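Local coordinates for protein Stk_08120 (Sulfolobus tokodaii str. 7, PDB 2EJX) that probably acts as a fatty acid carrier of the thermoacidophile-specific DUF3211 family, built on a Bet v 1-like fold, at residues P32-P36 / N118-L122; I23-F29 / E133-I139; E45-E50 / V62-K68. Residues are numbered along the deposited sequence.

Contact 1 of 3, residues P32-P36 / N118-L122; sequences PQIFP and NLDRL
Asn-118 lies with its side-chain amide over the end of helix 27-34, where the chain turns out of the helix into an extended loop. Its m rotamer brings ND2 to 2.8 Å from Ile-34 O, a hydrogen bond with an N-H...O angle of 147°, and CG to 3.2 Å from Gln-33 O. Ile-34 CA and Asn-118 CA are the nearest pair of the two backbones, 5.3 Å apart. Residues 32-34 are helical; Phe-35 is the first to leave (phi/psi -71/151), and Ile-34 O takes its donor from the neighbouring helix. Asn-118 OD1 in turn accepts from Arg-121 NH2 at 3.1 Å, nearly straight at 174°, within continuous helix where Leu-122 N bonds Asn-118 O at 2.9 Å. The m,m side chain of Gln-33 ends against Arg-121 and Leu-122. On the buried side, Ile-34 CG1 (chi1 m, chi2 t) packs 3.9 Å from Leu-119 CD2 and 4.0 Å from Leu-122 CD2. Both leucines also touch Ile-98 of the sheet, while Phe-35 turns its CA-to-CB bond away and meets Tyr-77 edge-to-face. A short helix thus finishes against the long C-terminal helix 105-137, with apolar side chains between helices and sheet, as in the helix-grip architecture of the Bet v 1-like fold.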
loop_
_atom_site.group_PDB
_atom_site.type_symbol
_atom_site.label_atom_id
_atom_site.label_comp_id
_atom_site.label_asym_id
_atom_site.label_seq_id
_atom_site.Cartn_x
_atom_site.Cartn_y
_atom_site.Cartn_z
ATOM N N PRO A 32 3.504 -5.082 0.582
ATOM C CA PRO A 32 4.655 -5.429 -0.253
ATOM C C PRO A 32 4.758 -4.584 -1.532
ATOM O O PRO A 32 5.865 -4.296 -2.000
ATOM C CB PRO A 32 4.403 -6.904 -0.591
ATOM C CG PRO A 32 3.492 -7.369 0.556
ATOM C CD PRO A 32 2.607 -6.238 0.759
ATOM N N GLN A 33 3.627 -4.145 -2.052
ATOM C CA GLN A 33 3.624 -3.310 -3.281
ATOM C C GLN A 33 4.190 -1.916 -3.086
ATOM O O GLN A 33 4.763 -1.362 -4.036
ATOM C CB GLN A 33 2.231 -3.190 -3.900
ATOM C CG GLN A 33 1.693 -4.446 -4.580
ATOM C CD GLN A 33 2.350 -4.772 -5.920
ATOM O OE1 GLN A 33 2.110 -5.851 -6.516
ATOM N NE2 GLN A 33 3.165 -3.872 -6.399
ATOM N N ILE A 34 3.994 -1.356 -1.875
ATOM C CA ILE A 34 4.286 0.076 -1.622
ATOM C C ILE A 34 5.467 0.333 -0.698
ATOM O O ILE A 34 6.315 1.192 -0.974
ATOM C CB ILE A 34 3.001 0.833 -1.135
ATOM C CG1 ILE A 34 1.954 0.899 -2.275
ATOM C CG2 ILE A 34 3.326 2.297 -0.714
ATOM C CD1 ILE A 34 0.572 1.142 -1.778
ATOM N N PHE A 35 5.564 -0.441 0.389
ATOM C CA PHE A 35 6.603 -0.197 1.377
ATOM C C PHE A 35 7.982 -0.572 0.819
ATOM O O PHE A 35 8.054 -1.419 -0.070
ATOM C CB PHE A 35 6.284 -0.914 2.694
ATOM C CG PHE A 35 5.411 -0.102 3.614
ATOM C CD1 PHE A 35 4.203 0.424 3.161
ATOM C CD2 PHE A 35 5.826 0.192 4.905
ATOM C CE1 PHE A 35 3.388 1.200 3.991
ATOM C CE2 PHE A 35 5.020 0.989 5.750
ATOM C CZ PHE A 35 3.798 1.470 5.295
ATOM N N PRO A 36 9.071 0.092 1.296
ATOM C CA PRO A 36 10.402 -0.250 0.761
ATOM C C PRO A 36 10.899 -1.645 1.129
ATOM O O PRO A 36 11.063 -1.942 2.314
ATOM C CB PRO A 36 11.348 0.802 1.372
ATOM C CG PRO A 36 10.493 1.779 2.092
ATOM C CD PRO A 36 9.126 1.190 2.298
ATOM N N ASN A 118 7.983 2.559 -6.168
ATOM C CA ASN A 118 6.877 1.607 -6.038
ATOM C C ASN A 118 5.570 2.173 -6.537
ATOM O O ASN A 118 4.847 1.526 -7.284
ATOM C CB ASN A 118 6.714 1.189 -4.572
ATOM C CG ASN A 118 7.672 0.074 -4.170
ATOM O OD1 ASN A 118 8.098 -0.758 -5.005
ATOM N ND2 ASN A 118 8.026 0.045 -2.888
ATOM N N LEU A 119 5.255 3.398 -6.126
ATOM C CA LEU A 119 4.021 4.011 -6.597
ATOM C C LEU A 119 3.981 4.240 -8.107
ATOM O O LEU A 119 2.938 4.062 -8.735
ATOM C CB LEU A 119 3.696 5.309 -5.816
ATOM C CG LEU A 119 3.409 5.144 -4.325
ATOM C CD1 LEU A 119 3.305 6.513 -3.654
ATOM C CD2 LEU A 119 2.098 4.325 -4.073
ATOM N N ASP A 120 5.109 4.656 -8.684
ATOM C CA ASP A 120 5.246 4.801 -10.134
ATOM C C ASP A 120 5.040 3.496 -10.851
ATOM O O ASP A 120 4.316 3.451 -11.828
ATOM C CB ASP A 120 6.638 5.383 -10.482
ATOM C CG ASP A 120 6.770 6.859 -10.132
ATOM O OD1 ASP A 120 5.784 7.495 -9.763
ATOM O OD2 ASP A 120 7.879 7.382 -10.245
ATOM N N ARG A 121 5.697 2.422 -10.367
ATOM C CA ARG A 121 5.542 1.104 -10.965
ATOM C C ARG A 121 4.077 0.618 -10.858
ATOM O O ARG A 121 3.516 0.098 -11.807
ATOM C CB ARG A 121 6.493 0.107 -10.257
ATOM C CG ARG A 121 6.462 -1.313 -10.843
ATOM C CD ARG A 121 7.359 -2.279 -10.047
ATOM N NE ARG A 121 7.118 -2.159 -8.602
ATOM C CZ ARG A 121 6.064 -2.659 -7.944
ATOM N NH1 ARG A 121 5.085 -3.357 -8.550
ATOM N NH2 ARG A 121 5.966 -2.401 -6.641
ATOM N N LEU A 122 3.454 0.800 -9.704
ATOM C CA LEU A 122 2.037 0.447 -9.546
ATOM C C LEU A 122 1.155 1.237 -10.525
ATOM O O LEU A 122 0.302 0.652 -11.188
ATOM C CB LEU A 122 1.600 0.680 -8.083
ATOM C CG LEU A 122 0.460 -0.037 -7.383
ATOM C CD1 LEU A 122 0.654 -1.556 -7.329
ATOM C CD2 LEU A 122 0.422 0.577 -5.947
#

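Contact 2 of 3, residues I23-F29 / E133-I139; sequences IFSDPAF and ERIKRKI
A salt-bridge network joins the turn between the two short helices of this Bet v 1-like fold to the last turn of its C-terminal helix. Residues 27-29 begin a helix with Asp-26 as N-cap (phi/psi -85/113, chi1 t). Asp-26 OD1 accepts from Ala-28 N at 2.9 Å, and Asp-26 OD2 takes both Arg-137 NH1 and Arg-137 NH2, each at 2.9 Å, so one carboxylate serves cap and salt bridge. Arg-137 (m,t,t, chi4 -89°) gives its NE to Glu-133 OE1 at 2.8 Å, four residues back on helix 105-137; Lys-136 NZ reaches the same Glu-133 OE1 weakly at 3.0 Å. Alongside these charges Ile-23 (m,t) points toward the helix, its CG2 over one face of the Arg-137 guanidinium, its CD1 3.9 Å from Glu-133 CB and its CG1 3.9 Å from Ile-139 CD1. The nearest backbone pair is Ile-23 CA to Glu-133 CA, 7.9 Å. Phe-29 (chi1 t) sets CE1 3.7 Å from Glu-133 CG. After Arg-137 the chain leaves the helix through Lys-138 with positive phi (57/49), bringing the terminal carboxylate back to Arg-134, whose NH1 also bonds Gln-15. Arg-134 NE meets Ile-139 OXT at 2.9 Å and Arg-134 NH2 meets Ile-139 O at 2.9 Å.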
loop_
_atom_site.group_PDB
_atom_site.type_symbol
_atom_site.label_atom_id
_atom_site.label_comp_id
_atom_site.label_asym_id
_atom_site.label_seq_id
_atom_site.Cartn_x
_atom_site.Cartn_y
_atom_site.Cartn_z
ATOM N N ILE A 23 -9.001 -5.042 -3.375
ATOM C CA ILE A 23 -7.661 -5.584 -3.371
ATOM C C ILE A 23 -6.699 -4.692 -2.549
ATOM O O ILE A 23 -5.908 -5.202 -1.775
ATOM C CB ILE A 23 -7.172 -5.919 -4.834
ATOM C CG1 ILE A 23 -8.051 -7.042 -5.394
ATOM C CG2 ILE A 23 -5.658 -6.260 -4.935
ATOM C CD1 ILE A 23 -7.853 -7.266 -6.942
ATOM N N PHE A 24 -6.810 -3.394 -2.679
ATOM C CA PHE A 24 -5.956 -2.483 -1.911
ATOM C C PHE A 24 -6.225 -2.593 -0.396
ATOM O O PHE A 24 -5.309 -2.343 0.407
ATOM C CB PHE A 24 -6.119 -1.035 -2.416
ATOM C CG PHE A 24 -5.138 -0.668 -3.488
ATOM C CD1 PHE A 24 -3.786 -0.518 -3.176
ATOM C CD2 PHE A 24 -5.559 -0.483 -4.824
ATOM C CE1 PHE A 24 -2.850 -0.190 -4.160
ATOM C CE2 PHE A 24 -4.637 -0.127 -5.798
ATOM C CZ PHE A 24 -3.289 0.006 -5.477
ATOM N N SER A 25 -7.437 -3.043 -0.020
ATOM C CA SER A 25 -7.795 -3.261 1.425
ATOM C C SER A 25 -7.170 -4.524 2.001
ATOM O O SER A 25 -7.230 -4.769 3.207
ATOM C CB SER A 25 -9.313 -3.328 1.609
ATOM O OG SER A 25 -9.843 -4.598 1.239
ATOM N N ASP A 26 -6.608 -5.380 1.146
ATOM C CA ASP A 26 -5.799 -6.510 1.611
ATOM C C ASP A 26 -4.340 -6.108 1.855
ATOM O O ASP A 26 -3.582 -5.822 0.915
ATOM C CB ASP A 26 -5.861 -7.650 0.578
ATOM C CG ASP A 26 -5.074 -8.895 1.000
ATOM O OD1 ASP A 26 -4.498 -8.924 2.124
ATOM O OD2 ASP A 26 -5.032 -9.862 0.192
ATOM N N PRO A 27 -3.904 -6.127 3.129
ATOM C CA PRO A 27 -2.543 -5.654 3.340
ATOM C C PRO A 27 -1.484 -6.559 2.734
ATOM O O PRO A 27 -0.378 -6.105 2.473
ATOM C CB PRO A 27 -2.426 -5.606 4.904
ATOM C CG PRO A 27 -3.392 -6.557 5.386
ATOM C CD PRO A 27 -4.548 -6.522 4.400
ATOM N N ALA A 28 -1.816 -7.824 2.471
ATOM C CA ALA A 28 -0.884 -8.742 1.825
ATOM C C ALA A 28 -0.603 -8.292 0.393
ATOM O O ALA A 28 0.397 -8.658 -0.200
ATOM C CB ALA A 28 -1.470 -10.133 1.808
ATOM N N PHE A 29 -1.514 -7.509 -0.161
ATOM C CA PHE A 29 -1.270 -6.891 -1.467
ATOM C C PHE A 29 -0.495 -5.600 -1.313
ATOM O O PHE A 29 0.674 -5.461 -1.783
ATOM C CB PHE A 29 -2.600 -6.626 -2.222
ATOM C CG PHE A 29 -2.416 -5.869 -3.522
ATOM C CD1 PHE A 29 -1.920 -6.537 -4.678
ATOM C CD2 PHE A 29 -2.703 -4.518 -3.614
ATOM C CE1 PHE A 29 -1.706 -5.844 -5.890
ATOM C CE2 PHE A 29 -2.499 -3.789 -4.835
ATOM C CZ PHE A 29 -2.017 -4.458 -5.992
ATOM N N GLU A 133 -4.120 -10.533 -9.978
ATOM C CA GLU A 133 -4.715 -10.677 -8.633
ATOM C C GLU A 133 -6.118 -11.270 -8.712
ATOM O O GLU A 133 -6.474 -12.139 -7.960
ATOM C CB GLU A 133 -4.727 -9.313 -7.879
ATOM C CG GLU A 133 -3.317 -8.849 -7.433
ATOM C CD GLU A 133 -2.711 -9.828 -6.397
ATOM O OE1 GLU A 133 -3.443 -10.509 -5.640
ATOM O OE2 GLU A 133 -1.484 -9.915 -6.373
ATOM N N ARG A 134 -6.921 -10.767 -9.630
ATOM C CA ARG A 134 -8.277 -11.275 -9.800
ATOM C C ARG A 134 -8.365 -12.755 -10.184
ATOM O O ARG A 134 -9.295 -13.478 -9.769
ATOM C CB ARG A 134 -8.963 -10.424 -10.849
ATOM C CG ARG A 134 -9.307 -9.061 -10.280
ATOM C CD ARG A 134 -10.131 -8.261 -11.309
ATOM N NE ARG A 134 -11.519 -8.723 -11.287
ATOM C CZ ARG A 134 -12.538 -8.108 -11.892
ATOM N NH1 ARG A 134 -12.307 -7.017 -12.594
ATOM N NH2 ARG A 134 -13.790 -8.592 -11.795
ATOM N N ILE A 135 -7.432 -13.195 -11.013
ATOM C CA ILE A 135 -7.426 -14.587 -11.484
ATOM C C ILE A 135 -7.132 -15.449 -10.252
ATOM O O ILE A 135 -7.831 -16.450 -9.978
ATOM C CB ILE A 135 -6.393 -14.858 -12.635
ATOM C CG1 ILE A 135 -6.840 -14.228 -13.960
ATOM C CG2 ILE A 135 -6.249 -16.394 -12.862
ATOM C CD1 ILE A 135 -5.706 -14.064 -14.967
ATOM N N LYS A 136 -6.154 -15.022 -9.462
ATOM C CA LYS A 136 -5.735 -15.796 -8.278
ATOM C C LYS A 136 -6.792 -15.769 -7.177
ATOM O O LYS A 136 -7.030 -16.789 -6.505
ATOM C CB LYS A 136 -4.408 -15.278 -7.753
ATOM C CG LYS A 136 -3.970 -15.919 -6.440
ATOM C CD LYS A 136 -2.885 -15.051 -5.733
ATOM C CE LYS A 136 -3.435 -13.671 -5.324
ATOM N NZ LYS A 136 -2.736 -13.045 -4.135
ATOM N N ARG A 137 -7.422 -14.610 -6.970
ATOM C CA ARG A 137 -8.453 -14.457 -5.906
ATOM C C ARG A 137 -9.839 -14.921 -6.279
ATOM O O ARG A 137 -10.712 -15.030 -5.382
ATOM C CB ARG A 137 -8.533 -12.979 -5.416
ATOM C CG ARG A 137 -7.265 -12.481 -4.866
ATOM C CD ARG A 137 -7.174 -10.947 -4.886
ATOM N NE ARG A 137 -5.885 -10.496 -4.331
ATOM C CZ ARG A 137 -5.655 -10.237 -3.035
ATOM N NH1 ARG A 137 -6.627 -10.332 -2.140
ATOM N NH2 ARG A 137 -4.443 -9.859 -2.641
ATOM N N LYS A 138 -10.057 -15.152 -7.584
ATOM C CA LYS A 138 -11.364 -15.496 -8.148
ATOM C C LYS A 138 -12.426 -14.431 -7.835
ATOM O O LYS A 138 -13.551 -14.736 -7.372
ATOM C CB LYS A 138 -11.771 -16.913 -7.727
ATOM C CG LYS A 138 -10.742 -17.949 -8.109
ATOM C CD LYS A 138 -11.212 -19.341 -7.740
ATOM C CE LYS A 138 -11.174 -19.593 -6.235
ATOM N NZ LYS A 138 -12.107 -20.714 -5.849
ATOM N N ILE A 139 -12.048 -13.176 -8.099
ATOM C CA ILE A 139 -12.978 -12.052 -7.979
ATOM C C ILE A 139 -12.982 -11.198 -9.226
ATOM O O ILE A 139 -13.899 -10.354 -9.443
ATOM C CB ILE A 139 -12.685 -11.212 -6.757
ATOM C CG1 ILE A 139 -11.284 -10.594 -6.833
ATOM C CG2 ILE A 139 -12.872 -12.032 -5.490
ATOM C CD1 ILE A 139 -10.943 -9.630 -5.691
ATOM O OXT ILE A 139 -12.060 -11.325 -10.062
#

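Contact 3 of 3, residues E45-E50 / V62-K68; sequences EPEIFE and VKGRVYK
Val-62 enters this part of the beta hairpin already paired: its backbone bonds Ala-51, its O receives a CA-H...O contact from Glu-50 CA at 3.3 Å, and its CG1 packs 4.3 Å from Phe-49 CE1. Lys-63 forms an antiparallel non-hydrogen-bonded pair with Glu-50 (CA-CA 4.0 Å); its CB touches Glu-50 CG at 3.7 Å, while its NZ goes to Asp-78. Gly-64, nearly fully extended (177/-170), makes the hydrogen-bonded pair with Phe-49, giving N to Phe-49 O at 2.9 Å and receiving Phe-49 N on its O at 3.1 Å. The Phe-49 ring (chi1 p, 76°) folds over this glycine, with Gly-64 N over one face; a CB there would clash with Phe-49 CE2. Arg-65 pairs with Ile-48 (CA-CA 4.6 Å), their side chains on the Lys-63/Glu-50 face; Ile-48 CD1 covers the guanidinium, and Arg-65 NH2 forms a salt bridge with Glu-45 OE2 at 3.2 Å, its hydrogen bond weak. Val-66 N bonds O of Glu-47, third residue of a type I turn from Glu-45 to Ile-48, at 2.9 Å. Lys-68 (m,t,t,p) brings NZ to Glu-47 OE2 at 2.9 Å, and a water joins Lys-68 NZ to Pro-46 O. The axes of strands 48-50 and 62-68 approach to 4.7 Å, their N-to-C directions at 170°, inside the sheet between strands 38-42 and 72-79, with Phe-49 and Val-66 packed against Pro-27 of helix 27-34.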
loop_
_atom_site.group_PDB
_atom_site.type_symbol
_atom_site.label_atom_id
_atom_site.label_comp_id
_atom_site.label_asym_id
_atom_site.label_seq_id
_atom_site.Cartn_x
_atom_site.Cartn_y
_atom_site.Cartn_z
ATOM N N GLU A 45 -5.382 -12.746 10.448
ATOM C CA GLU A 45 -6.706 -12.129 10.449
ATOM C C GLU A 45 -6.718 -11.103 9.302
ATOM O O GLU A 45 -5.686 -10.459 9.055
ATOM C CB GLU A 45 -6.878 -11.436 11.797
ATOM C CG GLU A 45 -8.275 -11.384 12.407
ATOM C CD GLU A 45 -8.297 -10.509 13.675
ATOM O OE1 GLU A 45 -7.746 -10.941 14.720
ATOM O OE2 GLU A 45 -8.844 -9.374 13.614
ATOM N N PRO A 46 -7.880 -10.930 8.609
ATOM C CA PRO A 46 -7.916 -10.235 7.287
ATOM C C PRO A 46 -7.639 -8.732 7.341
ATOM O O PRO A 46 -7.358 -8.097 6.301
ATOM C CB PRO A 46 -9.349 -10.488 6.789
ATOM C CG PRO A 46 -10.159 -10.635 8.080
ATOM C CD PRO A 46 -9.228 -11.349 9.049
ATOM N N GLU A 47 -7.727 -8.158 8.533
ATOM C CA GLU A 47 -7.502 -6.738 8.669
ATOM C C GLU A 47 -6.229 -6.385 9.440
ATOM O O GLU A 47 -6.045 -5.229 9.751
ATOM C CB GLU A 47 -8.720 -6.053 9.277
ATOM C CG GLU A 47 -9.994 -6.297 8.467
ATOM C CD GLU A 47 -11.015 -5.201 8.637
ATOM O OE1 GLU A 47 -11.612 -5.113 9.733
ATOM O OE2 GLU A 47 -11.234 -4.429 7.675
ATOM N N ILE A 48 -5.391 -7.375 9.759
ATOM C CA ILE A 48 -4.148 -7.128 10.504
ATOM C C ILE A 48 -2.941 -7.661 9.772
ATOM O O ILE A 48 -3.011 -8.708 9.138
ATOM C CB ILE A 48 -4.170 -7.761 11.937
ATOM C CG1 ILE A 48 -5.490 -7.491 12.633
ATOM C CG2 ILE A 48 -3.027 -7.214 12.782
ATOM C CD1 ILE A 48 -5.708 -8.377 13.842
ATOM N N PHE A 49 -1.811 -6.960 9.875
ATOM C CA PHE A 49 -0.615 -7.442 9.261
ATOM C C PHE A 49 0.616 -7.119 10.090
ATOM O O PHE A 49 0.621 -6.168 10.868
ATOM C CB PHE A 49 -0.465 -6.810 7.864
ATOM C CG PHE A 49 -0.023 -5.393 7.904
ATOM C CD1 PHE A 49 1.343 -5.088 7.812
ATOM C CD2 PHE A 49 -0.952 -4.370 8.039
ATOM C CE1 PHE A 49 1.777 -3.794 7.848
ATOM C CE2 PHE A 49 -0.533 -3.053 8.087
ATOM C CZ PHE A 49 0.838 -2.766 7.997
ATOM N N GLU A 50 1.637 -7.933 9.893
ATOM C CA GLU A 50 2.995 -7.629 10.332
ATOM C C GLU A 50 3.909 -7.872 9.147
ATOM O O GLU A 50 3.801 -8.899 8.442
ATOM C CB GLU A 50 3.402 -8.564 11.486
ATOM C CG GLU A 50 2.427 -8.563 12.632
ATOM C CD GLU A 50 2.483 -9.827 13.485
ATOM O OE1 GLU A 50 3.580 -10.415 13.628
ATOM O OE2 GLU A 50 1.407 -10.238 13.997
ATOM N N VAL A 62 7.264 -3.580 10.557
ATOM C CA VAL A 62 6.055 -2.787 10.568
ATOM C C VAL A 62 4.852 -3.732 10.823
ATOM O O VAL A 62 4.868 -4.912 10.417
ATOM C CB VAL A 62 5.918 -1.890 9.283
ATOM C CG1 VAL A 62 5.929 -2.731 8.038
ATOM C CG2 VAL A 62 4.691 -1.007 9.311
ATOM N N LYS A 63 3.875 -3.233 11.565
ATOM C CA LYS A 63 2.600 -3.955 11.733
ATOM C C LYS A 63 1.477 -2.925 11.800
ATOM O O LYS A 63 1.704 -1.732 11.975
ATOM C CB LYS A 63 2.620 -4.847 12.996
ATOM C CG LYS A 63 2.542 -4.044 14.279
ATOM C CD LYS A 63 2.877 -4.947 15.451
ATOM C CE LYS A 63 2.491 -4.294 16.794
ATOM N NZ LYS A 63 3.607 -3.487 17.266
ATOM N N GLY A 64 0.244 -3.345 11.601
ATOM C CA GLY A 64 -0.819 -2.378 11.535
ATOM C C GLY A 64 -2.188 -3.005 11.239
ATOM O O GLY A 64 -2.320 -4.221 11.245
ATOM N N ARG A 65 -3.156 -2.144 10.967
ATOM C CA ARG A 65 -4.578 -2.519 10.836
ATOM C C ARG A 65 -5.225 -1.737 9.716
ATOM O O ARG A 65 -4.935 -0.576 9.519
ATOM C CB ARG A 65 -5.334 -2.248 12.157
ATOM C CG ARG A 65 -6.840 -2.666 12.163
ATOM C CD ARG A 65 -7.281 -3.237 13.526
ATOM N NE ARG A 65 -8.289 -4.277 13.290
ATOM C CZ ARG A 65 -8.479 -5.351 14.050
ATOM N NH1 ARG A 65 -7.738 -5.560 15.131
ATOM N NH2 ARG A 65 -9.425 -6.229 13.719
ATOM N N VAL A 66 -6.128 -2.395 8.989
ATOM C CA VAL A 66 -6.846 -1.806 7.869
ATOM C C VAL A 66 -8.277 -1.480 8.292
ATOM O O VAL A 66 -8.956 -2.297 8.958
ATOM C CB VAL A 66 -6.900 -2.796 6.691
ATOM C CG1 VAL A 66 -7.726 -2.210 5.540
ATOM C CG2 VAL A 66 -5.503 -3.183 6.241
ATOM N N TYR A 67 -8.713 -0.271 7.956
ATOM C CA TYR A 67 -10.059 0.160 8.196
ATOM C C TYR A 67 -10.650 0.524 6.846
ATOM O O TYR A 67 -10.037 1.257 6.056
ATOM C CB TYR A 67 -10.086 1.361 9.128
ATOM C CG TYR A 67 -9.429 1.075 10.466
ATOM C CD1 TYR A 67 -10.187 0.566 11.536
ATOM C CD2 TYR A 67 -8.049 1.263 10.655
ATOM C CE1 TYR A 67 -9.604 0.284 12.772
ATOM C CE2 TYR A 67 -7.447 0.990 11.902
ATOM C CZ TYR A 67 -8.246 0.504 12.955
ATOM O OH TYR A 67 -7.693 0.199 14.184
ATOM N N LYS A 68 -11.819 -0.048 6.580
ATOM C CA LYS A 68 -12.574 0.214 5.367
ATOM C C LYS A 68 -13.671 1.249 5.602
ATOM O O LYS A 68 -14.378 1.216 6.623
ATOM C CB LYS A 68 -13.134 -1.117 4.814
ATOM C CG LYS A 68 -12.069 -2.197 4.607
ATOM C CD LYS A 68 -12.634 -3.401 3.863
ATOM C CE LYS A 68 -11.672 -4.605 3.784
ATOM N NZ LYS A 68 -11.512 -5.511 4.959
HETATM O O HOH W 1 -8.679 -6.027 4.926
HETATM O O HOH W 2 -10.269 -2.858 11.289
#

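From the N terminus, strand 7-12 leads into helices 17-24 and 27-34, whose junction opens the widest loop: contact 2 closes it only at the end of the chain. Contact 1 starts a few residues later and is nested inside that loop, closing on the middle of the same helix 105-137. Within both lies contact 3, a local closure between neighbouring strands of the sheet. Contacts 1 and 2 therefore fix the short helices to the long one at two levels, and Leu-122 meets Phe-24 and Phe-29 between them. Contact 3 meets both: Pro-27 rests on Phe-49, Ser-25 on Lys-68 and Phe-35 on Val-62, joining the helices and their loops to the sheet.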